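Local coordinates for protein C2 toxin component I (Clostridium botulinum, PDB 2J3X) that serves as the enzymatic component of the binary C2 toxin, an ADP-ribosyltransferase that, like related clostridial binary toxins, probably modifies actin, at residues A[52-57]-A[144-149]; A[189-194]-A[213-218]. The protein carries 2 engineered substitutions. One frame throughout, in Å; residues are numbered along the deposited sequence. Where two conformers were deposited one is given.

Interaction 1: residues A[52-57]-A[144-149]; sequences KIDNFS and FSFISL. With GOL (glycerol), chain H.
Asp54 on helix 47-59 comes closest in backbone to Ser145, their CA atoms 5.1 Å apart, where the chain leads into strand 147-150. The contact thus sets a helix against the residues preceding a strand of the mixed sheet in the N-terminal ADP-ribosyltransferase-like unit, and it is largely buried, although no direct hydrogen bond spans the two segments. The side chain of Ser145 lies against the helix, with CB 3.3 Å from the carbonyl O of Asp54. Beside it, Ser57 has OG between its backbone N and carbonyl carbon (chi1 77°), a position from which it donates to Asp54 O, one turn back, at 2.8 Å. The same OG also rests on CA and CB of Ser145, so a polar atom tied into its own helix serves as a packing surface. The Phe146 ring crosses the Asp54 side chain obliquely, the carboxylate and ring planes 46° apart. Asp54 OD1 meets that ring at its edge, near the ring plane and 3.5 Å from CD2, while Ser57 CB and Ile53 CG2 pack more loosely against CE2. Ile85 and Leu89 of helix 77-90 also pack on the Phe146 side chain. The other carboxylate oxygen of Asp54, OD2, accepts from a water that donates as well to Phe146 O, an indirect polar bridge between the two segments. Lys50 lies near OD2 in a long, weak ion pair. A glycerol, probably from the crystallisation liquor, binds beside Phe144 and Ser145. Phe144 N donates to glycerol O3 at 2.8 Å. Ser145 N donates to glycerol O2, which in turn donates to Ser145 OG at 3.0 Å. Ser145 OG itself donates to Phe146 O at 2.9 Å, with the donor tilted 32° from the carbonyl plane.

Interaction 2: residues A[189-194]-A[213-218]; sequences QGFSII and GSLSQE
Phe191, with CG anti to its carbonyl carbon (chi1 -78°), and Leu215, with CG anti to its backbone N (chi1 -164°), meet across two antiparallel strands. Leu215 CD2 lies over one face of the Phe191 ring, 4.3 Å above the plane and displaced toward the rim, while CD1 touches Phe191 CB at 3.9 Å. Gln217 runs beside the ring in the same direction, its CG 3.7 Å from CE1, and Ser216 O sits at the ring edge in its plane. Leu215 CD1 also reaches Ile193 CD1 at 4.0 Å, and this face continues onto Val164 and Thr166 of strand 162-168. The backbones are joined by four hydrogen bonds in two hydrogen-bonded pairs, Ser192 with Ser216 and Ile194 with Ser214. The bond from Ser192 N to Ser216 O is nearly straight (2.8 Å, 177°). Beyond these pairs, one water receives the N-H of Glu218, donates to Gly190 O and bonds Ser192 OG, a hydroxyl also bonded to Thr142. This is a regular antiparallel ladder, and with a short turn joining the strands it forms a beta hairpin, here at the ends of strands 191-203 and 206-216 away from that turn, in the mixed sheet of the ADP-ribosyltransferase-like unit.

From the N terminus the chain runs through helices 15-30 and 35-42 before helix 47-59 supplies the first side of interaction 1. It then passes through two more helices, strand 98-102, helix 126-136 and strand 141-143 before residues 144-149 close a loop of 86 residues. Interaction 2 opens only afterwards and closes a much shorter loop, the 18 residues around the hairpin turn, so the two follow in series without crossing. They nevertheless touch: Gln189 NE2, just ahead of strand 191-203, probably donates to both Ser57 O and Phe144 O, and its CG packs on Phe146. Interaction 1 thereby holds the helix to the sheet, interaction 2 pairs neighbouring strands within it, and Gln189 joins the two.

Interaction 1: residues A[52-57]-A[144-149]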
ATOM      1  N   LYS A  52     -10.273   2.553 -14.605  1.00 19.69           N
ATOM      2  CA  LYS A  52     -11.339   2.901 -13.667  1.00 19.22           C
ATOM      3  C   LYS A  52     -11.503   1.828 -12.570  1.00 18.33           C
ATOM      4  O   LYS A  52     -11.631   2.139 -11.348  1.00 16.15           O
ATOM      5  CB  LYS A  52     -12.642   3.115 -14.437  1.00 20.29           C
ATOM      6  CG  LYS A  52     -13.844   3.486 -13.558  1.00 25.78           C
ATOM      7  CD  LYS A  52     -14.885   2.383 -13.465  1.00 33.75           C
ATOM      8  CE  LYS A  52     -16.062   2.716 -14.358  1.00 37.58           C
ATOM      9  NZ  LYS A  52     -16.849   1.488 -14.662  1.00 41.55           N
ATOM     10  N   ILE A  53     -11.589   0.570 -13.010  1.00 16.76           N
ATOM     11  CA  ILE A  53     -11.762  -0.546 -12.082  1.00 17.30           C
ATOM     12  C   ILE A  53     -10.520  -0.737 -11.195  1.00 14.76           C
ATOM     13  O   ILE A  53     -10.651  -1.023  -9.981  1.00 14.75           O
ATOM     14  CB  ILE A  53     -12.091  -1.848 -12.891  1.00 18.47           C
ATOM     15  CG1 ILE A  53     -13.574  -1.844 -13.290  1.00 21.41           C
ATOM     16  CG2 ILE A  53     -11.798  -3.121 -12.105  1.00 23.51           C
ATOM     17  CD1 ILE A  53     -14.623  -1.815 -12.029  1.00 23.45           C
ATOM     18  N   ASP A  54      -9.322  -0.554 -11.764  1.00 13.24           N
ATOM     19  CA  ASP A  54      -8.102  -0.662 -10.948  1.00 14.08           C
ATOM     20  C   ASP A  54      -8.110   0.401  -9.858  1.00 13.09           C
ATOM     21  O   ASP A  54      -7.808   0.118  -8.707  1.00 12.82           O
ATOM     22  CB  ASP A  54      -6.802  -0.521 -11.807  1.00 12.78           C
ATOM     23  CG  ASP A  54      -6.389  -1.859 -12.492  1.00 16.24           C
ATOM     24  OD1 ASP A  54      -6.810  -2.936 -12.052  1.00 18.96           O
ATOM     25  OD2 ASP A  54      -5.587  -1.834 -13.448  1.00 17.54           O
ATOM     26  N   ASN A  55      -8.442   1.635 -10.234  1.00 12.30           N
ATOM     27  CA  ASN A  55      -8.506   2.714  -9.230  1.00 12.50           C
ATOM     28  C   ASN A  55      -9.572   2.441  -8.189  1.00 11.20           C
ATOM     29  O   ASN A  55      -9.368   2.651  -6.996  1.00 11.10           O
ATOM     30  CB  ASN A  55      -8.816   4.023  -9.955  1.00 13.49           C
ATOM     31  CG  ASN A  55      -7.615   4.592 -10.676  1.00 15.14           C
ATOM     32  OD1 ASN A  55      -6.468   4.216 -10.434  1.00 16.43           O
ATOM     33  ND2 ASN A  55      -7.874   5.564 -11.535  1.00 19.28           N
ATOM     34  N   PHE A  56     -10.723   1.956  -8.629  1.00 11.68           N
ATOM     35  CA  PHE A  56     -11.812   1.608  -7.718  1.00 11.06           C
ATOM     36  C   PHE A  56     -11.354   0.492  -6.748  1.00 11.58           C
ATOM     37  O   PHE A  56     -11.688   0.511  -5.562  1.00  9.69           O
ATOM     38  CB  PHE A  56     -13.065   1.210  -8.518  1.00 13.43           C
ATOM     39  CG  PHE A  56     -14.305   1.063  -7.663  1.00 13.49           C
ATOM     40  CD1 PHE A  56     -15.045   2.178  -7.274  1.00 18.63           C
ATOM     41  CD2 PHE A  56     -14.662  -0.186  -7.174  1.00 15.09           C
ATOM     42  CE1 PHE A  56     -16.186   2.041  -6.450  1.00 18.36           C
ATOM     43  CE2 PHE A  56     -15.777  -0.326  -6.340  1.00 11.60           C
ATOM     44  CZ  PHE A  56     -16.548   0.763  -5.986  1.00 15.92           C
ATOM     45  N   SER A  57     -10.649  -0.509  -7.267  1.00 11.41           N
ATOM     46  CA  SER A  57     -10.185  -1.619  -6.428  1.00 10.97           C
ATOM     47  C   SER A  57      -9.218  -1.143  -5.346  1.00  9.61           C
ATOM     48  O   SER A  57      -9.127  -1.739  -4.252  1.00  9.89           O
ATOM     49  CB  SER A  57      -9.574  -2.769  -7.280  1.00  9.94           C
ATOM     50  OG  SER A  57      -8.239  -2.442  -7.742  1.00 10.39           O
ATOM     51  N   PHE A 144      -1.753  -1.678  -4.977  1.00  9.97           N
ATOM     52  CA  PHE A 144      -3.040  -1.913  -4.321  1.00  9.60           C
ATOM     53  C   PHE A 144      -4.082  -2.546  -5.225  1.00  9.98           C
ATOM     54  O   PHE A 144      -4.879  -3.375  -4.752  1.00 11.41           O
ATOM     55  CB  PHE A 144      -3.566  -0.587  -3.735  1.00 10.51           C
ATOM     56  CG  PHE A 144      -2.611   0.045  -2.788  1.00  8.00           C
ATOM     57  CD1 PHE A 144      -2.284  -0.558  -1.546  1.00  9.62           C
ATOM     58  CD2 PHE A 144      -2.023   1.274  -3.124  1.00  9.56           C
ATOM     59  CE1 PHE A 144      -1.381   0.098  -0.646  1.00  8.16           C
ATOM     60  CE2 PHE A 144      -1.128   1.922  -2.250  1.00 11.56           C
ATOM     61  CZ  PHE A 144      -0.796   1.324  -1.020  1.00  8.67           C
ATOM     62  N   SER A 145      -4.042  -2.230  -6.515  1.00  9.56           N
ATOM     63  CA  SER A 145      -5.018  -2.746  -7.471  1.00 10.93           C
ATOM     64  C   SER A 145      -4.507  -4.102  -7.957  1.00 11.13           C
ATOM     65  O   SER A 145      -3.482  -4.574  -7.487  1.00 11.23           O
ATOM     66  CB  SER A 145      -5.172  -1.814  -8.682  1.00 11.30           C
ATOM     67  OG  SER A 145      -3.911  -1.710  -9.379  1.00 13.18           O
ATOM     68  N   PHE A 146      -5.260  -4.722  -8.862  1.00 12.60           N
ATOM     69  CA  PHE A 146      -4.734  -5.875  -9.605  1.00 12.53           C
ATOM     70  C   PHE A 146      -3.442  -5.419 -10.266  1.00 13.67           C
ATOM     71  O   PHE A 146      -3.318  -4.235 -10.648  1.00 13.90           O
ATOM     72  CB  PHE A 146      -5.722  -6.250 -10.690  1.00 11.59           C
ATOM     73  CG  PHE A 146      -7.071  -6.573 -10.139  1.00 10.34           C
ATOM     74  CD1 PHE A 146      -7.276  -7.766  -9.403  1.00 10.12           C
ATOM     75  CD2 PHE A 146      -8.108  -5.652 -10.285  1.00 10.50           C
ATOM     76  CE1 PHE A 146      -8.559  -8.084  -8.865  1.00 11.65           C
ATOM     77  CE2 PHE A 146      -9.396  -5.950  -9.759  1.00 12.33           C
ATOM     78  CZ  PHE A 146      -9.623  -7.149  -9.064  1.00 10.65           C
ATOM     79  N   ILE A 147      -2.516  -6.347 -10.428  1.00 13.52           N
ATOM     80  CA  ILE A 147      -1.238  -6.062 -11.060  1.00 14.62           C
ATOM     81  C   ILE A 147      -1.227  -6.759 -12.423  1.00 14.46           C
ATOM     82  O   ILE A 147      -1.841  -7.839 -12.590  1.00 14.20           O
ATOM     83  CB  ILE A 147      -0.083  -6.470 -10.101  1.00 14.00           C
ATOM     84  CG1 ILE A 147       1.264  -5.903 -10.523  1.00 16.38           C
ATOM     85  CG2 ILE A 147      -0.043  -7.988  -9.912  1.00 14.75           C
ATOM     86  CD1 ILE A 147       2.399  -6.258  -9.520  1.00 17.82           C
ATOM     87  N   SER A 148      -0.645  -6.101 -13.428  1.00 14.17           N
ATOM     88  CA  SER A 148      -0.605  -6.658 -14.786  1.00 15.46           C
ATOM     89  C   SER A 148       0.824  -7.052 -15.076  1.00 15.32           C
ATOM     90  O   SER A 148       1.738  -6.342 -14.676  1.00 15.27           O
ATOM     91  CB  SER A 148      -1.034  -5.610 -15.794  1.00 15.54           C
ATOM     92  OG  SER A 148      -2.410  -5.251 -15.617  1.00 17.67           O
ATOM     93  N   LEU A 149       1.035  -8.183 -15.743  1.00 13.57           N
ATOM     94  CA  LEU A 149       2.389  -8.604 -16.112  1.00 13.15           C
ATOM     95  C   LEU A 149       2.462  -8.650 -17.636  1.00 13.09           C
ATOM     96  O   LEU A 149       1.892  -9.589 -18.240  1.00 13.07           O
ATOM     97  CB  LEU A 149       2.686  -9.986 -15.545  1.00 13.12           C
ATOM     98  CG  LEU A 149       4.132 -10.445 -15.805  1.00 12.71           C
ATOM     99  CD1 LEU A 149       5.191  -9.945 -14.776  1.00 13.33           C
ATOM    100  CD2 LEU A 149       4.203 -12.011 -15.859  1.00 13.98           C
TER
HETATM  101  C1  GOL H1438      -3.437   2.766  -7.929  1.00 43.81           C
HETATM  102  O1  GOL H1438      -4.676   2.264  -8.381  1.00 45.60           O
HETATM  103  C2  GOL H1438      -2.836   1.686  -7.066  1.00 41.68           C
HETATM  104  O2  GOL H1438      -2.760   0.435  -7.696  1.00 40.95           O
HETATM  105  C3  GOL H1438      -1.400   1.980  -6.807  1.00 39.00           C
HETATM  106  O3  GOL H1438      -1.110   0.737  -6.260  1.00 25.07           O
HETATM  107  O   HOH W   1      -3.134  -3.626 -13.306  1.00 19.46           O

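Interaction 2: residues A[189-194]-A[213-218]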
ATOM      1  N   GLN A 189      -4.982  -8.406  -6.398  1.00 11.63           N
ATOM      2  CA  GLN A 189      -4.657  -7.158  -5.760  1.00 11.15           C
ATOM      3  C   GLN A 189      -3.638  -7.397  -4.634  1.00 12.09           C
ATOM      4  O   GLN A 189      -3.581  -8.486  -4.019  1.00 11.13           O
ATOM      5  CB  GLN A 189      -5.917  -6.654  -5.041  1.00 10.96           C
ATOM      6  CG  GLN A 189      -7.068  -6.254  -5.971  1.00 10.41           C
ATOM      7  CD  GLN A 189      -8.089  -5.410  -5.214  1.00 11.84           C
ATOM      8  OE1 GLN A 189      -9.249  -5.775  -5.172  1.00 12.27           O
ATOM      9  NE2 GLN A 189      -7.652  -4.266  -4.612  1.00 10.39           N
ATOM     10  N   GLY A 190      -2.857  -6.352  -4.333  1.00 12.27           N
ATOM     11  CA  GLY A 190      -2.106  -6.327  -3.088  1.00 11.16           C
ATOM     12  C   GLY A 190      -0.722  -6.974  -3.081  1.00 11.36           C
ATOM     13  O   GLY A 190      -0.168  -7.241  -2.013  1.00 12.36           O
ATOM     14  N   PHE A 191      -0.159  -7.227  -4.261  1.00 11.59           N
ATOM     15  CA  PHE A 191       1.230  -7.654  -4.295  1.00 10.10           C
ATOM     16  C   PHE A 191       2.111  -6.447  -4.193  1.00 10.91           C
ATOM     17  O   PHE A 191       1.717  -5.351  -4.633  1.00 11.39           O
ATOM     18  CB  PHE A 191       1.571  -8.355  -5.625  1.00 12.39           C
ATOM     19  CG  PHE A 191       1.074  -9.777  -5.698  1.00 12.59           C
ATOM     20  CD1 PHE A 191       1.620 -10.738  -4.867  1.00 14.25           C
ATOM     21  CD2 PHE A 191       0.067 -10.136  -6.599  1.00 11.55           C
ATOM     22  CE1 PHE A 191       1.158 -12.061  -4.892  1.00 17.29           C
ATOM     23  CE2 PHE A 191      -0.421 -11.471  -6.643  1.00 13.16           C
ATOM     24  CZ  PHE A 191       0.157 -12.415  -5.790  1.00 15.67           C
ATOM     25  N   SER A 192       3.336  -6.674  -3.722  1.00  9.35           N
ATOM     26  CA  SER A 192       4.359  -5.650  -3.726  1.00 11.27           C
ATOM     27  C   SER A 192       5.529  -6.085  -4.589  1.00 11.36           C
ATOM     28  O   SER A 192       5.688  -7.280  -4.871  1.00 11.02           O
ATOM     29  CB  SER A 192       4.901  -5.403  -2.316  1.00 10.78           C
ATOM     30  OG  SER A 192       3.847  -4.871  -1.505  1.00 12.63           O
ATOM     31  N   ILE A 193       6.320  -5.098  -4.975  1.00 10.82           N
ATOM     32  CA  ILE A 193       7.588  -5.375  -5.675  1.00 12.70           C
ATOM     33  C   ILE A 193       8.705  -4.858  -4.772  1.00 11.95           C
ATOM     34  O   ILE A 193       8.601  -3.758  -4.229  1.00 10.43           O
ATOM     35  CB  ILE A 193       7.621  -4.689  -7.025  1.00 13.43           C
ATOM     36  CG1 ILE A 193       6.755  -5.448  -8.026  1.00 19.85           C
ATOM     37  CG2 ILE A 193       9.024  -4.797  -7.640  1.00 16.32           C
ATOM     38  CD1 ILE A 193       7.448  -6.821  -8.553  1.00 21.54           C
ATOM     39  N   ILE A 194       9.757  -5.665  -4.623  1.00 10.63           N
ATOM     40  CA  ILE A 194      10.983  -5.281  -3.941  1.00 11.86           C
ATOM     41  C   ILE A 194      12.118  -5.221  -4.996  1.00 11.13           C
ATOM     42  O   ILE A 194      12.568  -6.266  -5.497  1.00 11.38           O
ATOM     43  CB  ILE A 194      11.346  -6.296  -2.879  1.00 11.33           C
ATOM     44  CG1 ILE A 194      10.227  -6.427  -1.837  1.00 14.13           C
ATOM     45  CG2 ILE A 194      12.668  -5.861  -2.173  1.00 12.25           C
ATOM     46  CD1 ILE A 194      10.483  -7.565  -0.818  1.00 14.59           C
ATOM     47  N   GLY A 213      12.816  -6.918  -9.996  1.00 12.19           N
ATOM     48  CA  GLY A 213      12.104  -6.900  -8.692  1.00 13.64           C
ATOM     49  C   GLY A 213      11.581  -8.246  -8.289  1.00 14.99           C
ATOM     50  O   GLY A 213      11.250  -9.083  -9.156  1.00 15.72           O
ATOM     51  N   SER A 214      11.453  -8.461  -6.981  1.00 14.47           N
ATOM     52  CA  SER A 214      10.837  -9.701  -6.490  1.00 15.36           C
ATOM     53  C   SER A 214       9.418  -9.406  -6.144  1.00 14.59           C
ATOM     54  O   SER A 214       9.143  -8.411  -5.497  1.00 13.63           O
ATOM     55  CB  SER A 214      11.478 -10.226  -5.166  1.00 15.95           C
ATOM     56  OG  SER A 214      12.818 -10.515  -5.399  1.00 28.42           O
ATOM     57  N   LEU A 215       8.519 -10.281  -6.555  1.00 13.86           N
ATOM     58  CA  LEU A 215       7.122 -10.138  -6.204  1.00 14.83           C
ATOM     59  C   LEU A 215       6.950 -10.613  -4.777  1.00 14.17           C
ATOM     60  O   LEU A 215       7.378 -11.736  -4.454  1.00 15.35           O
ATOM     61  CB  LEU A 215       6.285 -11.013  -7.144  1.00 15.41           C
ATOM     62  CG  LEU A 215       4.796 -10.775  -7.227  1.00 17.62           C
ATOM     63  CD1 LEU A 215       4.539  -9.431  -7.883  1.00 16.21           C
ATOM     64  CD2 LEU A 215       4.190 -11.946  -8.073  1.00 17.65           C
ATOM     65  N   SER A 216       6.304  -9.821  -3.931  1.00 13.99           N
ATOM     66  CA  SER A 216       6.213 -10.173  -2.520  0.50 13.88           C
ATOM     67  C   SER A 216       4.833  -9.839  -1.971  1.00 13.85           C
ATOM     68  O   SER A 216       4.038  -9.211  -2.653  1.00 13.43           O
ATOM     69  CB  SER A 216       7.328  -9.480  -1.713  0.50 14.84           C
ATOM     70  OG  SER A 216       8.543  -9.350  -2.459  0.50 16.70           O
ATOM     71  N   GLN A 217       4.560 -10.262  -0.738  1.00 14.16           N
ATOM     72  CA  GLN A 217       3.261  -9.961  -0.138  1.00 16.63           C
ATOM     73  C   GLN A 217       3.509  -9.464   1.245  1.00 15.41           C
ATOM     74  O   GLN A 217       3.992 -10.235   2.087  1.00 17.76           O
ATOM     75  CB  GLN A 217       2.435 -11.243  -0.033  1.00 18.61           C
ATOM     76  CG  GLN A 217       1.752 -11.597  -1.291  1.00 25.21           C
ATOM     77  CD  GLN A 217       1.210 -13.020  -1.224  1.00 32.37           C
ATOM     78  OE1 GLN A 217       1.978 -14.004  -1.185  1.00 33.81           O
ATOM     79  NE2 GLN A 217      -0.113 -13.133  -1.207  1.00 36.44           N
ATOM     80  N   GLU A 218       3.267  -8.167   1.486  1.00 13.65           N
ATOM     81  CA  GLU A 218       3.561  -7.599   2.768  1.00 11.32           C
ATOM     82  C   GLU A 218       2.283  -7.758   3.602  1.00 11.89           C
ATOM     83  O   GLU A 218       1.186  -7.475   3.103  1.00 11.60           O
ATOM     84  CB  GLU A 218       3.869  -6.085   2.604  1.00 10.73           C
ATOM     85  CG  GLU A 218       4.281  -5.474   3.924  1.00 11.77           C
ATOM     86  CD  GLU A 218       4.678  -4.005   3.698  1.00 14.08           C
ATOM     87  OE1 GLU A 218       4.146  -3.364   2.750  1.00 15.78           O
ATOM     88  OE2 GLU A 218       5.485  -3.506   4.492  1.00 14.34           O
TER
HETATM   89  O   HOH W   2       2.026  -6.579  -0.533  1.00 10.96           O